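Local coordinates for protein possible thiamine biosynthesis enzyme (Candida albicans, PDB 2X7Q) that is of unknown function but has the fold of a periplasmic binding protein and probably binds a small solute, perhaps one linked to thiamine biosynthesis, at residues Met133-Leu141 with Ile193-Ser201. The protein carries 1 engineered substitution. Numbering follows the deposited sequence. Where two conformers were deposited one is given.
Sequences MSFVLAHQL and IDQIYTPWS
Ile-196 is the bump of this contact: its side chain rises from the edge strand and pushes its CD1 methyl into a hollow on the helix walled by Met-133, Val-136 and Leu-137. With CG1 anti to the backbone N (chi1 178°) and chi2 also trans, the chain is fully stretched, and Ile-196 CD1 lies 3.9 Å from Leu-137 CA, right against the helix backbone. Val-136 CG1 closes one wall at 3.9 Å from Ile-196 CD1. Met-133, a selenomethionine, curls at chi2 and chi3 and brings its CE methyl to 3.8 Å from Ile-196 CD1. That same bend sets Met-133 SE against both Thr-198 CG2 and the indole, 4.1 Å from Trp-200 CZ2; the selenium approaches the ring obliquely, a Met-aromatic contact, while Val-136 CG2 meets the indole at its edge. Two residues before Ile-196, Asp-194 places OD2 3.7 Å from Leu-137 CD1. No hydrogen bond crosses the interface; the contact is mostly apolar packing. Trp-200 NE1 is instead bonded to Glu-75, and Thr-198 OG1 donates to Trp-200 O at 2.8 Å and is also hydrogen-bonded with Leu-99 N. Helix 133-141 crosses strand 193-197 at 105°, packing against an edge strand of one of the two five-stranded mixed sheets of the periplasmic-binding-protein fold; Met-175 of strand 173-177 touches Met-133, Leu-137 and Ile-196, Trp-101 of strand 100-106 backs Met-133, and helix 275-289 packs on Trp-200.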
loop_
_atom_site.group_PDB
_atom_site.type_symbol
_atom_site.label_atom_id
_atom_site.label_comp_id
_atom_site.label_asym_id
_atom_site.label_seq_id
_atom_site.Cartn_x
_atom_site.Cartn_y
_atom_site.Cartn_z
HETATM N N MSE A 133 9.033 5.969 -4.083
HETATM C CA MSE A 133 10.098 5.585 -3.163
HETATM C C MSE A 133 11.490 5.788 -3.750
HETATM O O MSE A 133 12.467 5.875 -3.010
HETATM C CB MSE A 133 9.926 4.132 -2.713
HETATM C CG MSE A 133 8.754 3.905 -1.774
HETATM SE SE MSE A 133 8.879 5.005 -0.169
HETATM C CE MSE A 133 10.598 4.395 0.481
ATOM N N SER A 134 11.584 5.855 -5.075
ATOM C CA SER A 134 12.872 6.079 -5.720
ATOM C C SER A 134 13.379 7.476 -5.384
ATOM O O SER A 134 14.582 7.693 -5.241
ATOM C CB SER A 134 12.771 5.894 -7.236
ATOM O OG SER A 134 12.108 6.981 -7.849
ATOM N N PHE A 135 12.453 8.422 -5.257
ATOM C CA PHE A 135 12.792 9.786 -4.867
ATOM C C PHE A 135 13.227 9.836 -3.405
ATOM O O PHE A 135 14.228 10.466 -3.069
ATOM C CB PHE A 135 11.599 10.719 -5.089
ATOM C CG PHE A 135 11.304 10.998 -6.538
ATOM C CD1 PHE A 135 10.606 10.082 -7.310
ATOM C CD2 PHE A 135 11.719 12.183 -7.126
ATOM C CE1 PHE A 135 10.333 10.339 -8.640
ATOM C CE2 PHE A 135 11.449 12.447 -8.456
ATOM C CZ PHE A 135 10.753 11.523 -9.214
ATOM N N VAL A 136 12.468 9.171 -2.540
ATOM C CA VAL A 136 12.788 9.115 -1.119
ATOM C C VAL A 136 14.171 8.506 -0.904
ATOM O O VAL A 136 14.966 9.015 -0.115
ATOM C CB VAL A 136 11.731 8.308 -0.339
ATOM C CG1 VAL A 136 12.138 8.148 1.116
ATOM C CG2 VAL A 136 10.367 8.973 -0.448
ATOM N N LEU A 137 14.455 7.422 -1.620
ATOM C CA LEU A 137 15.753 6.762 -1.548
ATOM C C LEU A 137 16.872 7.685 -2.015
ATOM O O LEU A 137 17.911 7.787 -1.367
ATOM C CB LEU A 137 15.745 5.487 -2.391
ATOM C CG LEU A 137 17.074 4.737 -2.464
ATOM C CD1 LEU A 137 17.513 4.299 -1.075
ATOM C CD2 LEU A 137 16.976 3.546 -3.401
ATOM N N ALA A 138 16.650 8.355 -3.140
ATOM C CA ALA A 138 17.626 9.289 -3.683
ATOM C C ALA A 138 17.996 10.378 -2.674
ATOM O O ALA A 138 19.164 10.736 -2.548
ATOM C CB ALA A 138 17.102 9.907 -4.980
ATOM N N HIS A 139 17.005 10.911 -1.965
ATOM C CA HIS A 139 17.251 11.970 -0.984
ATOM C C HIS A 139 18.084 11.473 0.198
ATOM O O HIS A 139 18.952 12.189 0.693
ATOM C CB HIS A 139 15.932 12.584 -0.501
ATOM C CG HIS A 139 16.099 13.718 0.456
ATOM N ND1 HIS A 139 16.380 15.014 0.047
ATOM C CD2 HIS A 139 16.013 13.776 1.806
ATOM C CE1 HIS A 139 16.464 15.798 1.096
ATOM N NE2 HIS A 139 16.243 15.072 2.186
ATOM N N GLN A 140 17.825 10.245 0.640
ATOM C CA GLN A 140 18.563 9.655 1.750
ATOM C C GLN A 140 19.991 9.308 1.343
ATOM O O GLN A 140 20.899 9.303 2.170
ATOM C CB GLN A 140 17.846 8.404 2.254
ATOM C CG GLN A 140 18.550 7.704 3.397
ATOM C CD GLN A 140 17.933 6.362 3.716
ATOM O OE1 GLN A 140 16.793 6.285 4.171
ATOM N NE2 GLN A 140 18.686 5.293 3.480
ATOM N N LEU A 141 20.181 9.016 0.060
ATOM C CA LEU A 141 21.494 8.660 -0.469
ATOM C C LEU A 141 22.378 9.887 -0.645
ATOM O O LEU A 141 23.602 9.777 -0.688
ATOM C CB LEU A 141 21.348 7.920 -1.800
ATOM C CG LEU A 141 21.405 6.393 -1.742
ATOM C CD1 LEU A 141 20.867 5.882 -0.419
ATOM C CD2 LEU A 141 20.637 5.787 -2.906
ATOM N N ILE A 193 20.591 -4.820 -3.515
ATOM C CA ILE A 193 21.699 -3.893 -3.333
ATOM C C ILE A 193 21.410 -2.887 -2.224
ATOM O O ILE A 193 22.308 -2.175 -1.775
ATOM C CB ILE A 193 22.022 -3.131 -4.635
ATOM C CG1 ILE A 193 20.821 -2.297 -5.086
ATOM C CG2 ILE A 193 22.445 -4.099 -5.725
ATOM C CD1 ILE A 193 21.079 -1.495 -6.348
ATOM N N ASP A 194 20.156 -2.837 -1.778
ATOM C CA ASP A 194 19.757 -1.898 -0.735
ATOM C C ASP A 194 18.319 -2.134 -0.268
ATOM O O ASP A 194 17.534 -2.799 -0.946
ATOM C CB ASP A 194 19.914 -0.463 -1.242
ATOM C CG ASP A 194 20.046 0.544 -0.118
ATOM O OD1 ASP A 194 20.072 0.132 1.060
ATOM O OD2 ASP A 194 20.127 1.753 -0.418
ATOM N N GLN A 195 17.988 -1.588 0.899
ATOM C CA GLN A 195 16.629 -1.635 1.430
ATOM C C GLN A 195 16.255 -0.261 1.968
ATOM O O GLN A 195 17.114 0.610 2.091
ATOM C CB GLN A 195 16.516 -2.678 2.544
ATOM C CG GLN A 195 16.694 -4.116 2.087
ATOM C CD GLN A 195 16.524 -5.111 3.222
ATOM O OE1 GLN A 195 16.419 -4.730 4.388
ATOM N NE2 GLN A 195 16.498 -6.396 2.885
ATOM N N ILE A 196 14.978 -0.062 2.282
ATOM C CA ILE A 196 14.524 1.215 2.826
ATOM C C ILE A 196 13.092 1.147 3.346
ATOM O O ILE A 196 12.177 0.751 2.624
ATOM C CB ILE A 196 14.645 2.355 1.791
ATOM C CG1 ILE A 196 14.121 3.667 2.377
ATOM C CG2 ILE A 196 13.902 2.003 0.516
ATOM C CD1 ILE A 196 14.203 4.836 1.422
ATOM N N TYR A 197 12.907 1.532 4.603
ATOM C CA TYR A 197 11.587 1.538 5.218
ATOM C C TYR A 197 10.837 2.817 4.877
ATOM O O TYR A 197 11.446 3.850 4.594
ATOM C CB TYR A 197 11.701 1.414 6.741
ATOM C CG TYR A 197 12.183 0.066 7.231
ATOM C CD1 TYR A 197 11.294 -0.983 7.423
ATOM C CD2 TYR A 197 13.522 -0.148 7.518
ATOM C CE1 TYR A 197 11.732 -2.215 7.876
ATOM C CE2 TYR A 197 13.970 -1.373 7.971
ATOM C CZ TYR A 197 13.071 -2.404 8.149
ATOM O OH TYR A 197 13.511 -3.628 8.599
ATOM N N THR A 198 9.511 2.745 4.906
ATOM C CA THR A 198 8.687 3.936 4.770
ATOM C C THR A 198 8.617 4.634 6.123
ATOM O O THR A 198 8.351 3.993 7.140
ATOM C CB THR A 198 7.261 3.592 4.300
ATOM O OG1 THR A 198 6.623 2.753 5.271
ATOM C CG2 THR A 198 7.299 2.872 2.960
ATOM N N PRO A 199 8.871 5.952 6.143
ATOM C CA PRO A 199 8.822 6.709 7.398
ATOM C C PRO A 199 7.423 6.700 8.004
ATOM O O PRO A 199 7.254 7.061 9.169
ATOM C CB PRO A 199 9.188 8.132 6.964
ATOM C CG PRO A 199 9.899 7.974 5.661
ATOM C CD PRO A 199 9.279 6.787 5.001
ATOM N N TRP A 200 6.436 6.282 7.217
ATOM C CA TRP A 200 5.039 6.338 7.634
ATOM C C TRP A 200 4.410 4.951 7.714
ATOM O O TRP A 200 4.974 3.974 7.221
ATOM C CB TRP A 200 4.245 7.194 6.648
ATOM C CG TRP A 200 4.464 6.787 5.222
ATOM C CD1 TRP A 200 3.858 5.759 4.562
ATOM C CD2 TRP A 200 5.360 7.398 4.281
ATOM N NE1 TRP A 200 4.319 5.693 3.267
ATOM C CE2 TRP A 200 5.238 6.684 3.071
ATOM C CE3 TRP A 200 6.245 8.475 4.346
ATOM C CZ2 TRP A 200 5.975 7.021 1.935
ATOM C CZ3 TRP A 200 6.974 8.804 3.217
ATOM C CH2 TRP A 200 6.834 8.080 2.029
ATOM N N SER A 201 3.237 4.872 8.340
ATOM C CA SER A 201 2.446 3.646 8.330
ATOM C C SER A 201 2.119 3.300 6.882
ATOM O O SER A 201 1.819 4.183 6.084
ATOM C CB SER A 201 1.165 3.820 9.147
ATOM O OG SER A 201 1.461 4.046 10.514
#